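Local structure of dihydrofolate reductase (Moritella profunda, 3IA4) at residues A[100-105]-A[125-130]; A[90-95]-A[111-116]. The protein probably catalyses the NADPH-dependent reduction of 7,8-dihydrofolate to tetrahydrofolate, and binds NADPH together with the inhibitor methotrexate. All coordinates share one frame; numbering follows the deposited sequence.

Contact 1 of 2, residues A[100-105]-A[125-130]. With NDP (NADPH dihydro-nicotinamide-adenine-dinucleotide phosphate), chain E.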
ATOM      1  N   THR A 100       8.217   1.262  -6.160  1.00 11.37           N
ATOM      2  CA  THR A 100       8.518   0.511  -7.369  0.57 12.55           C
ATOM      3  C   THR A 100       7.395  -0.473  -7.683  1.00 12.39           C
ATOM      4  O   THR A 100       7.047  -0.694  -8.861  1.00 11.68           O
ATOM      5  CB  THR A 100       9.851  -0.276  -7.351  0.57 14.27           C
ATOM      6  OG1 THR A 100      10.868   0.447  -6.671  0.57 19.32           O
ATOM      7  CG2 THR A 100      10.281  -0.431  -8.742  0.57 10.16           C
ATOM      8  N   ILE A 101       6.761  -1.031  -6.654  1.00 11.11           N
ATOM      9  CA  ILE A 101       5.698  -1.984  -6.885  1.00 11.49           C
ATOM     10  C   ILE A 101       4.442  -1.314  -7.372  1.00 11.89           C
ATOM     11  O   ILE A 101       3.734  -1.774  -8.291  1.00 12.49           O
ATOM     12  CB  ILE A 101       5.379  -2.757  -5.600  1.00 12.61           C
ATOM     13  CG1 ILE A 101       6.687  -3.418  -5.077  1.00 10.80           C
ATOM     14  CG2 ILE A 101       4.330  -3.765  -5.937  1.00 18.99           C
ATOM     15  CD1 ILE A 101       7.459  -4.260  -6.064  1.00 16.55           C
ATOM     16  N   TYR A 102       4.143  -0.196  -6.758  1.00  8.99           N
ATOM     17  CA  TYR A 102       3.004   0.629  -7.249  1.00  8.54           C
ATOM     18  C   TYR A 102       3.176   1.015  -8.744  1.00  8.70           C
ATOM     19  O   TYR A 102       2.223   0.988  -9.519  1.00 10.01           O
ATOM     20  CB  TYR A 102       2.853   1.951  -6.460  1.00 10.43           C
ATOM     21  CG  TYR A 102       2.460   1.809  -5.000  1.00  9.55           C
ATOM     22  CD1 TYR A 102       1.482   0.937  -4.584  1.00  9.66           C
ATOM     23  CD2 TYR A 102       3.095   2.616  -4.065  1.00  8.76           C
ATOM     24  CE1 TYR A 102       1.107   0.856  -3.265  1.00  7.43           C
ATOM     25  CE2 TYR A 102       2.741   2.570  -2.704  1.00  8.87           C
ATOM     26  CZ  TYR A 102       1.739   1.709  -2.330  1.00  8.77           C
ATOM     27  OH  TYR A 102       1.472   1.692  -0.991  1.00 10.29           O
ATOM     28  N   ASN A 103       4.384   1.407  -9.118  1.00 10.67           N
ATOM     29  CA  ASN A 103       4.716   1.779 -10.520  1.00  9.36           C
ATOM     30  C   ASN A 103       4.451   0.584 -11.418  1.00 10.57           C
ATOM     31  O   ASN A 103       3.864   0.706 -12.488  1.00 11.06           O
ATOM     32  CB  ASN A 103       6.214   2.139 -10.656  1.00 11.78           C
ATOM     33  CG  ASN A 103       6.551   3.539 -10.131  1.00 10.54           C
ATOM     34  OD1 ASN A 103       5.663   4.337  -9.804  1.00 12.31           O
ATOM     35  ND2 ASN A 103       7.840   3.836 -10.042  1.00 11.08           N
ATOM     36  N   GLN A 104       4.925  -0.590 -11.004  1.00 11.92           N
ATOM     37  CA  GLN A 104       4.767  -1.736 -11.902  1.00 11.17           C
ATOM     38  C   GLN A 104       3.342  -2.276 -12.007  1.00 15.53           C
ATOM     39  O   GLN A 104       3.031  -2.881 -13.023  1.00 16.12           O
ATOM     40  CB  GLN A 104       5.658  -2.861 -11.471  1.00 11.63           C
ATOM     41  CG  GLN A 104       7.139  -2.496 -11.534  1.00 15.44           C
ATOM     42  CD  GLN A 104       7.978  -3.552 -10.849  1.00 16.64           C
ATOM     43  OE1 GLN A 104       8.259  -4.597 -11.413  1.00 19.69           O
ATOM     44  NE2 GLN A 104       8.429  -3.256  -9.663  1.00 17.69           N
ATOM     45  N   CYS A 105       2.494  -2.043 -10.985  1.00 13.10           N
ATOM     46  CA  CYS A 105       1.163  -2.651 -10.905  1.00 11.42           C
ATOM     47  C   CYS A 105       0.031  -1.687 -11.202  1.00 12.94           C
ATOM     48  O   CYS A 105      -1.079  -2.096 -11.353  1.00 12.31           O
ATOM     49  CB  CYS A 105       0.897  -3.293  -9.510  1.00 16.57           C
ATOM     50  SG  CYS A 105       2.069  -4.628  -9.187  1.00 18.95           S
ATOM     51  N   THR A 125      10.303   9.115  -2.109  1.00  9.90           N
ATOM     52  CA  THR A 125       9.492   8.130  -2.842  1.00  7.54           C
ATOM     53  C   THR A 125       8.091   8.712  -3.015  1.00  7.43           C
ATOM     54  O   THR A 125       7.553   9.387  -2.116  1.00  9.14           O
ATOM     55  CB  THR A 125       9.374   6.770  -2.126  1.00 14.30           C
ATOM     56  OG1 THR A 125       9.180   6.989  -0.758  1.00 17.69           O
ATOM     57  CG2 THR A 125      10.722   6.021  -2.262  1.00 17.12           C
ATOM     58  N   TRP A 126       7.531   8.525  -4.201  1.00  7.85           N
ATOM     59  CA  TRP A 126       6.243   9.115  -4.526  1.00  6.79           C
ATOM     60  C   TRP A 126       5.335   8.057  -5.088  1.00 11.06           C
ATOM     61  O   TRP A 126       5.770   7.154  -5.831  1.00 11.10           O
ATOM     62  CB  TRP A 126       6.414  10.216  -5.635  1.00  8.62           C
ATOM     63  CG  TRP A 126       7.116  11.409  -5.110  1.00  9.40           C
ATOM     64  CD1 TRP A 126       6.530  12.558  -4.677  1.00 10.14           C
ATOM     65  CD2 TRP A 126       8.533  11.591  -4.975  1.00  8.22           C
ATOM     66  NE1 TRP A 126       7.501  13.431  -4.196  1.00 10.58           N
ATOM     67  CE2 TRP A 126       8.736  12.862  -4.377  1.00 10.47           C
ATOM     68  CE3 TRP A 126       9.661  10.780  -5.261  1.00  8.91           C
ATOM     69  CZ2 TRP A 126      10.018  13.346  -4.041  1.00 10.32           C
ATOM     70  CZ3 TRP A 126      10.957  11.271  -4.916  1.00 10.59           C
ATOM     71  CH2 TRP A 126      11.106  12.550  -4.320  1.00  9.84           C
ATOM     72  N   PHE A 127       4.059   8.183  -4.818  1.00  8.65           N
ATOM     73  CA  PHE A 127       3.032   7.304  -5.503  1.00  7.86           C
ATOM     74  C   PHE A 127       3.009   7.632  -7.003  1.00  9.53           C
ATOM     75  O   PHE A 127       3.282   8.766  -7.436  1.00 10.73           O
ATOM     76  CB  PHE A 127       1.630   7.634  -4.899  1.00  9.90           C
ATOM     77  CG  PHE A 127       0.613   6.562  -5.172  1.00  9.79           C
ATOM     78  CD1 PHE A 127      -0.402   6.750  -6.126  1.00  7.71           C
ATOM     79  CD2 PHE A 127       0.729   5.335  -4.507  1.00  8.31           C
ATOM     80  CE1 PHE A 127      -1.339   5.691  -6.398  1.00  9.25           C
ATOM     81  CE2 PHE A 127      -0.172   4.303  -4.759  1.00  8.02           C
ATOM     82  CZ  PHE A 127      -1.188   4.446  -5.733  1.00  9.39           C
ATOM     83  N   PRO A 128       2.646   6.671  -7.857  1.00  8.60           N
ATOM     84  CA  PRO A 128       2.577   6.980  -9.285  1.00  6.60           C
ATOM     85  C   PRO A 128       1.477   8.023  -9.641  1.00 11.48           C
ATOM     86  O   PRO A 128       0.589   8.290  -8.856  1.00 10.12           O
ATOM     87  CB  PRO A 128       2.147   5.612  -9.900  1.00 10.98           C
ATOM     88  CG  PRO A 128       2.116   4.637  -8.840  1.00 12.87           C
ATOM     89  CD  PRO A 128       2.517   5.225  -7.561  1.00  9.47           C
ATOM     90  N   ASP A 129       1.564   8.638 -10.821  1.00 11.21           N
ATOM     91  CA  ASP A 129       0.555   9.605 -11.251  1.00 10.25           C
ATOM     92  C   ASP A 129      -0.738   8.868 -11.731  1.00 12.53           C
ATOM     93  O   ASP A 129      -0.980   8.641 -12.931  1.00 11.74           O
ATOM     94  CB  ASP A 129       1.155  10.427 -12.416  1.00 10.36           C
ATOM     95  CG  ASP A 129       0.222  11.471 -12.919  1.00 18.10           C
ATOM     96  OD1 ASP A 129      -0.695  11.803 -12.155  1.00 15.31           O
ATOM     97  OD2 ASP A 129       0.346  11.908 -14.104  1.00 17.68           O
ATOM     98  N   TYR A 130      -1.509   8.380 -10.771  1.00 12.72           N
ATOM     99  CA  TYR A 130      -2.703   7.627 -11.104  1.00 11.46           C
ATOM    100  C   TYR A 130      -3.721   8.475 -11.864  1.00 11.06           C
ATOM    101  O   TYR A 130      -4.589   7.947 -12.586  1.00 12.38           O
ATOM    102  CB  TYR A 130      -3.322   7.040  -9.807  1.00 13.06           C
ATOM    103  CG  TYR A 130      -3.840   8.078  -8.845  1.00 10.22           C
ATOM    104  CD1 TYR A 130      -2.961   8.733  -7.932  1.00 13.16           C
ATOM    105  CD2 TYR A 130      -5.190   8.449  -8.840  1.00 14.45           C
ATOM    106  CE1 TYR A 130      -3.420   9.705  -7.050  1.00 13.97           C
ATOM    107  CE2 TYR A 130      -5.658   9.436  -7.944  1.00 14.31           C
ATOM    108  CZ  TYR A 130      -4.773  10.038  -7.061  1.00 15.53           C
ATOM    109  OH  TYR A 130      -5.252  10.993  -6.226  1.00 18.54           O
TER
HETATM  110  PA  NDP E 163       9.804  -1.273  -2.456  1.00 11.71           P
HETATM  111  O1A NDP E 163       8.922  -1.165  -3.672  1.00 12.52           O
HETATM  112  O2A NDP E 163       9.228  -1.489  -1.091  1.00 12.37           O
HETATM  113  O5B NDP E 163      10.968  -2.407  -2.643  1.00 11.41           O
HETATM  114  C5B NDP E 163      11.702  -2.441  -3.886  1.00 11.27           C
HETATM  115  C4B NDP E 163      12.514  -3.730  -3.846  1.00 13.33           C
HETATM  116  O4B NDP E 163      11.613  -4.786  -4.205  1.00 14.51           O
HETATM  117  C3B NDP E 163      13.536  -3.779  -5.008  1.00 14.88           C
HETATM  118  O3B NDP E 163      14.729  -3.095  -4.638  1.00 15.25           O
HETATM  119  C2B NDP E 163      13.710  -5.266  -5.269  1.00 16.38           C
HETATM  120  O2B NDP E 163      14.345  -5.918  -4.165  1.00 15.77           O
HETATM  121  C1B NDP E 163      12.260  -5.690  -5.148  1.00 13.11           C
HETATM  122  N9A NDP E 163      11.530  -5.697  -6.433  1.00 12.61           N
HETATM  123  C8A NDP E 163      10.918  -4.641  -6.992  1.00 16.73           C
HETATM  124  N7A NDP E 163      10.261  -5.001  -8.113  1.00 17.11           N
HETATM  125  C5A NDP E 163      10.447  -6.342  -8.263  1.00 15.82           C
HETATM  126  C6A NDP E 163      10.012  -7.391  -9.196  1.00 21.11           C
HETATM  127  N6A NDP E 163       9.248  -7.122 -10.304  1.00 17.89           N
HETATM  128  N1A NDP E 163      10.452  -8.663  -8.905  1.00 17.29           N
HETATM  129  C2A NDP E 163      11.180  -9.009  -7.849  1.00 14.90           C
HETATM  130  N3A NDP E 163      11.600  -8.101  -6.972  1.00 18.10           N
HETATM  131  C4A NDP E 163      11.255  -6.781  -7.140  1.00 15.18           C
HETATM  132  O3  NDP E 163      10.812  -0.010  -2.373  1.00 11.59           O
HETATM  133  PN  NDP E 163      10.708   1.588  -2.533  1.00 12.43           P
HETATM  134  O1N NDP E 163      10.220   1.898  -3.900  1.00 14.03           O
HETATM  135  O2N NDP E 163      11.996   2.166  -2.072  1.00 14.24           O
HETATM  136  O5D NDP E 163       9.512   1.977  -1.569  1.00 12.63           O
HETATM  137  C5D NDP E 163       9.747   1.992  -0.168  1.00 12.17           C
HETATM  138  C4D NDP E 163       9.311   3.336   0.405  1.00 12.08           C
HETATM  139  O4D NDP E 163       7.840   3.446   0.359  1.00 12.16           O
HETATM  140  C3D NDP E 163       9.690   3.544   1.879  1.00 13.06           C
HETATM  141  O3D NDP E 163      10.015   4.932   2.080  1.00 15.61           O
HETATM  142  C2D NDP E 163       8.398   3.246   2.642  1.00 10.49           C
HETATM  143  O2D NDP E 163       8.307   3.900   3.932  1.00 14.26           O
HETATM  144  C1D NDP E 163       7.388   3.805   1.679  1.00 12.10           C
HETATM  145  N1N NDP E 163       6.044   3.246   1.780  1.00 13.82           N
HETATM  146  C2N NDP E 163       5.030   4.097   1.947  1.00 12.02           C
HETATM  147  C3N NDP E 163       3.739   3.630   1.931  1.00 10.14           C
HETATM  148  C7N NDP E 163       2.630   4.614   2.138  1.00 10.00           C
HETATM  149  O7N NDP E 163       1.491   4.228   1.979  1.00 10.91           O
HETATM  150  N7N NDP E 163       2.864   5.909   2.369  1.00 10.06           N
HETATM  151  C4N NDP E 163       3.348   2.170   1.766  1.00 12.05           C
HETATM  152  C5N NDP E 163       4.551   1.392   1.526  1.00  8.88           C
HETATM  153  C6N NDP E 163       5.815   1.928   1.588  1.00 14.82           C
HETATM  154  P2B NDP E 163      15.690  -6.801  -4.387  1.00 15.16           P
HETATM  155  O1X NDP E 163      15.789  -7.538  -3.123  1.00 16.31           O
HETATM  156  O2X NDP E 163      15.421  -7.556  -5.644  1.00 14.37           O
HETATM  157  O3X NDP E 163      16.771  -5.794  -4.671  1.00 19.52           O
HETATM  158  O   HOH W   1       6.028   6.732  -8.657  1.00 10.09           O
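Y102 and F127 meet as a tilted edge-to-face pair in which F127 supplies the edge: the ring centroids lie 4.8 Å apart, planes at 57°. F127 CE2 stands over the centre of the Y102 ring, and F127 CD2 comes to 3.6 Å from Y102 CD2. F127 reaches this position because its CG is anti to the backbone N (chi1 -162°), which carries the ring over to Y102. P128 follows: P128 CD packs at 3.5 Å against Y102 CB and also covers a face of the F127 ring near the rim. Y102 is held at its base by proline and over a ring face by phenylalanine, while its OH is hydrogen-bonded to I6 O and lies 3.4 Å from NDP C4N, the nicotinamide carbon that carries the transferable hydride. Y102 also touches the bound methotrexate, so it sits where the cofactor and folate sites of the dihydrofolate reductase fold meet. Here the start of helix 99-105 faces the pyrophosphate: T100 N donates to NDP O1N. One turn further on, Q104 reads the adenine with both ends of its amide, Q104 OE1 accepting from NDP N6A and Q104 NE2 giving a nearly straight bond to NDP N7A (3.0 Å, 174°). The same NE2 donates to T100 O from above its carbonyl plane, on the face opposite the helical bond from Q104 N, which fixes the amide's rotation. N103 OD1 lies 3.7 Å from P128 CG and accepts from a water that also donates to W126 O.

Contact 2 of 2, residues A[90-95]-A[111-116]; sequences VEELMI and RLYLTH
In the central mixed sheet of the dihydrofolate reductase fold, strands 92-97 and 111-117 flank strand 2-9, and this contact passes across that middle strand: the short axes are 8.9 Å apart at 47°, and the direct contacts across the gap are made by side chains. E92 and Y113 approach from opposite directions, and Y113 OH donates to E92 OE2 over a short 2.5 Å, on the syn side and slightly out of the carboxylate plane. R111 NH1 reaches the same oxygen at 3.2 Å as a salt bridge; it comes from above the carboxylate, whose plane is 78° from that of the guanidinium, and the bond is bent (141°). E92 extends to both because its CG is anti to the backbone N. M94, by contrast, folds back at chi2 and chi3, which sets its CE 3.8 Å from the Y113 ring centroid and almost on the ring normal, a CH-pi contact; M94 SD, 4.5 Å from that centroid, adds a Met-aromatic contact. A phenylalanine in place of Y113 would probably leave E92 OE2 without the hydroxyl that meets it on the syn side, and the buried carboxylate with one polar contact fewer. S4 OG also bonds to E92 OE2, and K39 forms a salt bridge with E92 OE1. With two cationic partners and two hydroxyl partners around it, this buried carboxylate is likely to be stabilised as the anion.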
ATOM      1  N   VAL A  90      -8.235 -15.725  -4.651  1.00 21.47           N
ATOM      2  CA  VAL A  90      -8.978 -14.936  -3.693  1.00 19.75           C
ATOM      3  C   VAL A  90      -9.833 -13.831  -4.290  1.00 17.68           C
ATOM      4  O   VAL A  90      -9.747 -13.519  -5.476  1.00 20.41           O
ATOM      5  CB  VAL A  90      -7.983 -14.274  -2.666  1.00 22.63           C
ATOM      6  CG1 VAL A  90      -7.323 -15.348  -1.811  1.00 24.16           C
ATOM      7  CG2 VAL A  90      -6.949 -13.476  -3.389  1.00 20.40           C
ATOM      8  N   GLU A  91     -10.648 -13.209  -3.443  1.00 16.47           N
ATOM      9  CA  GLU A  91     -11.530 -12.156  -3.931  1.00 18.38           C
ATOM     10  C   GLU A  91     -10.688 -10.954  -4.378  1.00 18.42           C
ATOM     11  O   GLU A  91     -10.959 -10.387  -5.418  1.00 17.03           O
ATOM     12  CB  GLU A  91     -12.538 -11.779  -2.846  1.00 19.10           C
ATOM     13  CG  GLU A  91     -13.172 -10.405  -2.942  1.00 25.07           C
ATOM     14  CD  GLU A  91     -14.196 -10.241  -4.040  1.00 35.13           C
ATOM     15  OE1 GLU A  91     -14.897 -11.233  -4.443  1.00 37.26           O
ATOM     16  OE2 GLU A  91     -14.300  -9.072  -4.507  1.00 38.84           O
ATOM     17  N   GLU A  92      -9.647 -10.636  -3.591  1.00 16.17           N
ATOM     18  CA  GLU A  92      -8.919  -9.360  -3.784  1.00 15.34           C
ATOM     19  C   GLU A  92      -7.519  -9.499  -3.225  1.00 16.06           C
ATOM     20  O   GLU A  92      -7.349  -9.964  -2.106  1.00 17.66           O
ATOM     21  CB  GLU A  92      -9.670  -8.289  -3.016  1.00 15.13           C
ATOM     22  CG  GLU A  92      -9.180  -6.883  -3.210  1.00 15.81           C
ATOM     23  CD  GLU A  92     -10.042  -5.896  -2.480  1.00 18.91           C
ATOM     24  OE1 GLU A  92     -10.711  -6.293  -1.490  1.00 21.00           O
ATOM     25  OE2 GLU A  92     -10.081  -4.711  -2.858  1.00 15.65           O
ATOM     26  N   LEU A  93      -6.541  -9.056  -4.016  1.00 15.23           N
ATOM     27  CA  LEU A  93      -5.127  -9.031  -3.664  1.00 14.79           C
ATOM     28  C   LEU A  93      -4.827  -7.556  -3.312  1.00 15.33           C
ATOM     29  O   LEU A  93      -5.326  -6.670  -4.018  1.00 16.88           O
ATOM     30  CB  LEU A  93      -4.393  -9.471  -4.927  1.00 15.44           C
ATOM     31  CG  LEU A  93      -2.929  -9.421  -5.215  1.00 24.41           C
ATOM     32  CD1 LEU A  93      -2.470  -7.960  -5.122  1.00 22.45           C
ATOM     33  CD2 LEU A  93      -2.316 -10.295  -4.193  1.00 25.86           C
ATOM     34  N   MET A  94      -4.058  -7.271  -2.245  1.00 11.52           N
ATOM     35  CA  MET A  94      -3.735  -5.857  -1.894  1.00 12.16           C
ATOM     36  C   MET A  94      -2.249  -5.592  -2.077  1.00 13.54           C
ATOM     37  O   MET A  94      -1.441  -6.184  -1.375  1.00 12.60           O
ATOM     38  CB  MET A  94      -4.093  -5.524  -0.429  1.00 14.25           C
ATOM     39  CG  MET A  94      -5.515  -5.816   0.005  1.00 13.94           C
ATOM     40  SD  MET A  94      -6.727  -4.661  -0.713  1.00 18.78           S
ATOM     41  CE  MET A  94      -6.319  -3.194   0.210  1.00 16.36           C
ATOM     42  N   ILE A  95      -1.888  -4.698  -3.016  1.00 10.78           N
ATOM     43  CA  ILE A  95      -0.494  -4.247  -3.167  1.00  9.81           C
ATOM     44  C   ILE A  95      -0.252  -3.115  -2.179  1.00  9.85           C
ATOM     45  O   ILE A  95      -0.996  -2.106  -2.213  1.00 11.77           O
ATOM     46  CB  ILE A  95      -0.273  -3.765  -4.599  1.00 12.68           C
ATOM     47  CG1 ILE A  95      -0.463  -4.929  -5.645  1.00 13.61           C
ATOM     48  CG2 ILE A  95       1.090  -3.072  -4.712  1.00 13.74           C
ATOM     49  CD1 ILE A  95       0.680  -5.897  -5.730  1.00 23.08           C
ATOM     50  N   ARG A 111      -8.573  -1.259  -8.311  1.00 11.83           N
ATOM     51  CA  ARG A 111      -8.985  -0.309  -7.274  1.00 11.15           C
ATOM     52  C   ARG A 111      -7.736   0.300  -6.634  1.00  9.98           C
ATOM     53  O   ARG A 111      -6.702  -0.379  -6.543  1.00 11.33           O
ATOM     54  CB  ARG A 111      -9.774  -1.023  -6.152  1.00 12.92           C
ATOM     55  CG  ARG A 111     -11.079  -1.654  -6.571  1.00 12.28           C
ATOM     56  CD  ARG A 111     -11.616  -2.375  -5.348  1.00 18.27           C
ATOM     57  NE  ARG A 111     -12.975  -2.821  -5.629  1.00 23.30           N
ATOM     58  CZ  ARG A 111     -13.678  -3.533  -4.755  1.00 26.30           C
ATOM     59  NH1 ARG A 111     -13.095  -3.933  -3.633  1.00 25.96           N
ATOM     60  NH2 ARG A 111     -14.929  -3.901  -5.042  1.00 28.28           N
ATOM     61  N   LEU A 112      -7.852   1.540  -6.175  1.00  9.44           N
ATOM     62  CA  LEU A 112      -6.864   2.179  -5.322  1.00  8.63           C
ATOM     63  C   LEU A 112      -7.549   2.534  -4.026  1.00 10.20           C
ATOM     64  O   LEU A 112      -8.592   3.186  -4.024  1.00 12.71           O
ATOM     65  CB  LEU A 112      -6.350   3.478  -5.950  1.00  8.66           C
ATOM     66  CG  LEU A 112      -5.665   3.272  -7.325  1.00  9.85           C
ATOM     67  CD1 LEU A 112      -5.243   4.661  -7.873  1.00 11.42           C
ATOM     68  CD2 LEU A 112      -4.504   2.257  -7.326  1.00 11.52           C
ATOM     69  N   TYR A 113      -6.958   2.129  -2.916  1.00 10.20           N
ATOM     70  CA  TYR A 113      -7.443   2.534  -1.611  1.00 10.06           C
ATOM     71  C   TYR A 113      -6.489   3.636  -1.173  1.00  8.90           C
ATOM     72  O   TYR A 113      -5.380   3.370  -0.716  1.00  9.38           O
ATOM     73  CB  TYR A 113      -7.311   1.374  -0.603  1.00 10.65           C
ATOM     74  CG  TYR A 113      -8.274   0.201  -0.803  1.00 11.82           C
ATOM     75  CD1 TYR A 113      -9.049  -0.221   0.271  1.00 16.32           C
ATOM     76  CD2 TYR A 113      -8.340  -0.519  -1.998  1.00 12.50           C
ATOM     77  CE1 TYR A 113      -9.865  -1.305   0.167  1.00 17.27           C
ATOM     78  CE2 TYR A 113      -9.218  -1.639  -2.120  1.00 13.11           C
ATOM     79  CZ  TYR A 113      -9.938  -2.015  -0.995  1.00 15.00           C
ATOM     80  OH  TYR A 113     -10.825  -3.075  -1.092  1.00 17.68           O
ATOM     81  N   LEU A 114      -6.882   4.889  -1.347  1.00  9.34           N
ATOM     82  CA  LEU A 114      -5.982   5.989  -1.043  1.00 10.15           C
ATOM     83  C   LEU A 114      -6.375   6.716   0.237  1.00 11.62           C
ATOM     84  O   LEU A 114      -7.497   7.169   0.404  1.00 12.27           O
ATOM     85  CB  LEU A 114      -5.996   7.024  -2.188  1.00 10.18           C
ATOM     86  CG  LEU A 114      -5.592   6.462  -3.580  1.00 10.15           C
ATOM     87  CD1 LEU A 114      -5.504   7.531  -4.637  1.00 12.78           C
ATOM     88  CD2 LEU A 114      -4.228   5.732  -3.481  1.00 11.30           C
ATOM     89  N   THR A 115      -5.403   6.925   1.079  1.00 10.50           N
ATOM     90  CA  THR A 115      -5.591   7.897   2.164  1.00 11.07           C
ATOM     91  C   THR A 115      -4.844   9.159   1.741  1.00 14.07           C
ATOM     92  O   THR A 115      -3.703   9.062   1.279  1.00 15.29           O
ATOM     93  CB  THR A 115      -4.917   7.325   3.386  1.00  9.87           C
ATOM     94  OG1 THR A 115      -5.652   6.155   3.782  1.00 11.16           O
ATOM     95  CG2 THR A 115      -4.923   8.350   4.561  1.00 13.19           C
ATOM     96  N   HIS A 116      -5.512  10.315   1.781  1.00  9.78           N
ATOM     97  CA  HIS A 116      -4.820  11.564   1.522  1.00  8.87           C
ATOM     98  C   HIS A 116      -4.644  12.268   2.829  1.00 11.62           C
ATOM     99  O   HIS A 116      -5.636  12.535   3.529  1.00 11.75           O
ATOM    100  CB  HIS A 116      -5.690  12.415   0.599  1.00 11.89           C
ATOM    101  CG  HIS A 116      -5.973  11.749  -0.701  1.00 10.53           C
ATOM    102  ND1 HIS A 116      -5.105  11.837  -1.775  1.00 14.91           N
ATOM    103  CD2 HIS A 116      -7.031  11.018  -1.118  1.00 12.94           C
ATOM    104  CE1 HIS A 116      -5.621  11.171  -2.801  1.00 14.30           C
ATOM    105  NE2 HIS A 116      -6.778  10.655  -2.423  1.00 15.72           N
TER
HETATM  106  O   HOH W   2     -14.316  -6.869  -2.898  1.00 34.05           O

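How the contacts relate
The centres of the two contacts lie 13 Å apart in one dihydrofolate reductase domain, and their segments alternate along the chain: 90-95, 100-105, 111-116, 125-130. Strand 92-97 of contact 2, helix 99-105 of contact 1 and strand 111-117 of contact 2 follow one another, and the two strands run parallel on either side of strand 2-9, a beta-alpha-beta crossover. Direct packing joins the contacts: I101 CG2 meets I95 CG2 at 3.5 Å, while Y130 lies on L112, L114 and H116. Through this chain order and the I101–I95 packing, the helix that binds NADPH in contact 1 is seated against the sheet strands of contact 2.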